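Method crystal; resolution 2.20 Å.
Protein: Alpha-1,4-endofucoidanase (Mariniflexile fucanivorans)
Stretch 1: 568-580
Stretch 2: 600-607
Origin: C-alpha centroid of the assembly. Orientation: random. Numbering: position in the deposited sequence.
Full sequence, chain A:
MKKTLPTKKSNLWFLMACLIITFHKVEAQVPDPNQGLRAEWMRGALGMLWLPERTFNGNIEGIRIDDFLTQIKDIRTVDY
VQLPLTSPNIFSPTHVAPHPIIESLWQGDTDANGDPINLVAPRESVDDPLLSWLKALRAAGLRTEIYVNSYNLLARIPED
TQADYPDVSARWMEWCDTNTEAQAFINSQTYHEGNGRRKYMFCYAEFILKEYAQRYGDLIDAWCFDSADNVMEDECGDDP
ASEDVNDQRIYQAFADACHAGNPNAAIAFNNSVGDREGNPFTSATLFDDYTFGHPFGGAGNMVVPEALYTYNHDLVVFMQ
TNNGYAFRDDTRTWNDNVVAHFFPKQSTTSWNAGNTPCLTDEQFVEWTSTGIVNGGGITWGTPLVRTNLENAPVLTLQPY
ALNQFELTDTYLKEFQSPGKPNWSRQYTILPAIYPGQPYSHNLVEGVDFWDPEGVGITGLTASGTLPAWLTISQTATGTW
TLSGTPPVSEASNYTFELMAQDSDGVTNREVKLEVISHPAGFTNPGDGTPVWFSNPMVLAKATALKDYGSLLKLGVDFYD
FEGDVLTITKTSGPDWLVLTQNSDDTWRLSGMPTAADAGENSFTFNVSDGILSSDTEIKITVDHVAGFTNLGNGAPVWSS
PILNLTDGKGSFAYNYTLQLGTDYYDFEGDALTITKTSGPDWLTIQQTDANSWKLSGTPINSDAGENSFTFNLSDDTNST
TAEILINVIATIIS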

# COMPACT_ATOMS: atom_id res chain seq x y z
N ILE A 568 21.19 2.72 -10.57
CA ILE A 568 21.38 1.48 -11.31
C ILE A 568 21.09 1.75 -12.78
O ILE A 568 20.14 2.45 -13.11
CB ILE A 568 20.47 0.36 -10.76
CG1 ILE A 568 20.77 0.08 -9.28
CG2 ILE A 568 20.58 -0.90 -11.61
CD1 ILE A 568 19.80 -0.87 -8.65
N THR A 569 21.92 1.16 -13.64
CA THR A 569 21.81 1.28 -15.08
C THR A 569 21.96 -0.11 -15.69
O THR A 569 22.78 -0.90 -15.23
CB THR A 569 22.93 2.17 -15.65
OG1 THR A 569 23.04 3.34 -14.84
CG2 THR A 569 22.72 2.56 -17.10
N LYS A 570 21.14 -0.38 -16.70
CA LYS A 570 21.37 -1.50 -17.60
C LYS A 570 22.39 -1.04 -18.63
O LYS A 570 22.18 -0.02 -19.29
CB LYS A 570 20.05 -1.89 -18.26
CG LYS A 570 20.14 -2.86 -19.43
CD LYS A 570 18.78 -3.20 -20.00
CE LYS A 570 18.85 -4.03 -21.26
NZ LYS A 570 17.53 -4.14 -21.92
N THR A 571 23.50 -1.79 -18.77
CA THR A 571 24.59 -1.38 -19.64
C THR A 571 24.71 -2.27 -20.87
O THR A 571 25.34 -1.88 -21.85
CB THR A 571 25.91 -1.14 -18.88
OG1 THR A 571 26.33 -2.36 -18.27
CG2 THR A 571 25.83 -0.04 -17.84
N SER A 572 24.11 -3.47 -20.85
CA SER A 572 24.16 -4.33 -22.02
C SER A 572 23.12 -5.45 -21.89
O SER A 572 22.62 -5.69 -20.80
CB SER A 572 25.54 -4.91 -22.21
OG SER A 572 25.81 -5.88 -21.21
N GLY A 573 22.85 -6.13 -23.02
CA GLY A 573 21.94 -7.26 -23.06
C GLY A 573 20.74 -6.97 -23.96
O GLY A 573 20.63 -5.86 -24.48
N PRO A 574 19.81 -7.94 -24.16
CA PRO A 574 18.62 -7.75 -24.99
C PRO A 574 17.73 -6.58 -24.57
O PRO A 574 17.70 -6.20 -23.40
CB PRO A 574 17.84 -9.06 -24.82
CG PRO A 574 18.91 -10.07 -24.48
CD PRO A 574 19.89 -9.31 -23.61
N ASP A 575 16.97 -6.04 -25.54
CA ASP A 575 16.27 -4.77 -25.40
C ASP A 575 15.06 -4.90 -24.47
O ASP A 575 14.70 -3.92 -23.82
CB ASP A 575 15.85 -4.21 -26.76
CG ASP A 575 17.00 -3.90 -27.70
OD1 ASP A 575 17.77 -2.96 -27.42
OD2 ASP A 575 17.12 -4.61 -28.73
N TRP A 576 14.44 -6.09 -24.43
CA TRP A 576 13.13 -6.28 -23.83
C TRP A 576 13.10 -5.90 -22.34
O TRP A 576 12.08 -5.43 -21.86
CB TRP A 576 12.61 -7.71 -24.06
CG TRP A 576 13.31 -8.77 -23.26
CD1 TRP A 576 14.31 -9.58 -23.69
CD2 TRP A 576 13.04 -9.15 -21.90
NE1 TRP A 576 14.69 -10.45 -22.70
CE2 TRP A 576 13.93 -10.21 -21.59
CE3 TRP A 576 12.15 -8.72 -20.91
CZ2 TRP A 576 13.96 -10.82 -20.33
CZ3 TRP A 576 12.18 -9.32 -19.67
CH2 TRP A 576 13.06 -10.36 -19.39
N LEU A 577 14.20 -6.14 -21.63
CA LEU A 577 14.25 -5.87 -20.20
C LEU A 577 14.24 -4.36 -19.95
O LEU A 577 15.06 -3.63 -20.51
CB LEU A 577 15.47 -6.56 -19.58
CG LEU A 577 15.54 -6.55 -18.05
CD1 LEU A 577 14.43 -7.40 -17.43
CD2 LEU A 577 16.90 -7.01 -17.56
N VAL A 578 13.30 -3.91 -19.12
CA VAL A 578 13.15 -2.51 -18.77
C VAL A 578 13.52 -2.35 -17.29
O VAL A 578 13.15 -3.19 -16.47
CB VAL A 578 11.71 -2.03 -19.05
CG1 VAL A 578 11.43 -0.64 -18.49
CG2 VAL A 578 11.37 -2.09 -20.53
N LEU A 579 14.25 -1.28 -16.98
CA LEU A 579 14.58 -0.92 -15.61
C LEU A 579 13.92 0.43 -15.29
O LEU A 579 14.00 1.37 -16.08
CB LEU A 579 16.10 -0.83 -15.46
CG LEU A 579 16.61 -0.21 -14.16
CD1 LEU A 579 16.50 -1.19 -13.00
CD2 LEU A 579 18.04 0.29 -14.30
N THR A 580 13.27 0.51 -14.12
CA THR A 580 12.73 1.77 -13.62
C THR A 580 12.95 1.83 -12.11
O THR A 580 12.98 0.81 -11.43
CB THR A 580 11.27 1.97 -14.04
OG1 THR A 580 10.53 0.80 -13.70
CG2 THR A 580 11.08 2.22 -15.52
N GLU A 600 18.50 -18.66 -22.28
CA GLU A 600 19.28 -17.93 -21.28
C GLU A 600 19.60 -16.53 -21.79
O GLU A 600 20.30 -16.37 -22.79
CB GLU A 600 20.55 -18.72 -20.93
N ASN A 601 19.09 -15.51 -21.08
CA ASN A 601 19.36 -14.11 -21.39
C ASN A 601 20.35 -13.55 -20.38
O ASN A 601 20.26 -13.82 -19.18
CB ASN A 601 18.09 -13.26 -21.40
CG ASN A 601 17.15 -13.55 -22.56
OD1 ASN A 601 16.77 -12.63 -23.28
ND2 ASN A 601 16.77 -14.80 -22.73
N SER A 602 21.29 -12.74 -20.88
CA SER A 602 22.38 -12.20 -20.08
C SER A 602 22.39 -10.67 -20.18
O SER A 602 22.10 -10.12 -21.24
CB SER A 602 23.69 -12.80 -20.52
OG SER A 602 24.62 -12.83 -19.45
N PHE A 603 22.72 -10.00 -19.06
CA PHE A 603 22.64 -8.55 -18.97
C PHE A 603 23.73 -8.03 -18.04
O PHE A 603 24.10 -8.70 -17.07
CB PHE A 603 21.29 -8.12 -18.38
CG PHE A 603 20.06 -8.68 -19.06
CD1 PHE A 603 19.50 -9.89 -18.65
CD2 PHE A 603 19.45 -8.00 -20.11
CE1 PHE A 603 18.38 -10.40 -19.28
CE2 PHE A 603 18.33 -8.52 -20.74
CZ PHE A 603 17.79 -9.72 -20.32
N THR A 604 24.21 -6.81 -18.31
CA THR A 604 25.11 -6.14 -17.38
C THR A 604 24.36 -5.03 -16.65
O THR A 604 23.62 -4.28 -17.27
CB THR A 604 26.38 -5.61 -18.08
OG1 THR A 604 27.05 -6.71 -18.69
CG2 THR A 604 27.34 -4.91 -17.14
N PHE A 605 24.60 -4.93 -15.33
CA PHE A 605 24.00 -3.88 -14.52
C PHE A 605 25.07 -3.13 -13.72
O PHE A 605 25.91 -3.74 -13.05
CB PHE A 605 22.84 -4.43 -13.68
CG PHE A 605 21.54 -4.56 -14.43
CD1 PHE A 605 21.28 -5.67 -15.23
CD2 PHE A 605 20.58 -3.56 -14.37
CE1 PHE A 605 20.09 -5.78 -15.94
CE2 PHE A 605 19.39 -3.66 -15.08
CZ PHE A 605 19.15 -4.77 -15.87
N ASN A 606 25.06 -1.80 -13.83
CA ASN A 606 25.97 -0.96 -13.07
C ASN A 606 25.23 -0.38 -11.86
O ASN A 606 24.09 0.05 -11.99
CB ASN A 606 26.57 0.16 -13.92
CG ASN A 606 27.58 1.00 -13.16
OD1 ASN A 606 28.75 0.62 -13.04
ND2 ASN A 606 27.14 2.13 -12.64
N VAL A 607 25.89 -0.38 -10.70
CA VAL A 607 25.44 0.36 -9.54
C VAL A 607 26.51 1.40 -9.21
O VAL A 607 27.68 1.05 -9.06
CB VAL A 607 25.14 -0.56 -8.34
CG1 VAL A 607 26.35 -1.35 -7.89
CG2 VAL A 607 24.53 0.20 -7.16
O HOH W 1 24.82 3.17 -12.53

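Strands 568-572 and 600-607 pair antiparallel in one sheet of the endofucoidanase, and the loop after the first strand folds back over the aromatic side chains of the second; together the two stretches bury 745 Å². Backbone hydrogen bonds set the register. T569 and N606 form a reciprocal pair, T569 N to N606 O at 2.9 Å and N606 N to T569 O at 2.8 Å. The next bonds are split over two residues: T571 N reaches T604 O at 2.9 Å, almost linear at 177°, whereas T604 N donates to S572 O at 3.2 Å. This is a beta bulge, in which T571 is the extra residue; its phi/psi of -111/-17 departs from the extended values of its neighbours. Between these bonds, CA-H...O contacts fill in the ladder, among them I568 CA to N606 O at 3.1 Å and F605 CA to T569 O at 3.3 Å.

Among the side chains, S572 OG and T604 OG1, on the same face of the sheet, share a hydrogen bond of 2.9 Å that either hydroxyl could donate. T571 OG1 adds a weak one to T604 O at 3.5 Å. Water 1 lies 2.9 Å from T569 OG1 and donates weakly to N606 O at 3.2 Å. Farther along, W576 NE1 donates to N601 OD1 at 3.1 Å and 170°, with the acceptor near the indole plane, tying the loop to the second strand.

Apolar packing centres on F603 and F605. L577 CD2 sits over one face of F603, 3.7 Å from the centroid of the F603 ring and 8° off its normal, and also meets F605 CZ at 3.6 Å near the F605 ring plane, so one methyl bridges both phenylalanines. K570 CA lies over a face of F605, 4.1 Å from the centroid of the F605 ring, while I568 CG2 meets the ring's edge at F605 CD2, 3.8 Å away. P574 CD approaches F603 CE2 at 3.4 Å. F603 turns its edge toward the face of W576 in an offset arrangement, with planes at 82° and 5.9 Å between the centroids of the F603 ring and the W576 five-membered ring.

G573 adopts phi/psi 117/177, where a CB would jam against the preceding carbonyl and would also lie 2.6 Å from both F603 CD2 and S602 O. Within the first stretch, the all-t side chain of K570 spans the loop, its NZ donating to P574 O at 2.5 Å and to L577 O at 2.9 Å.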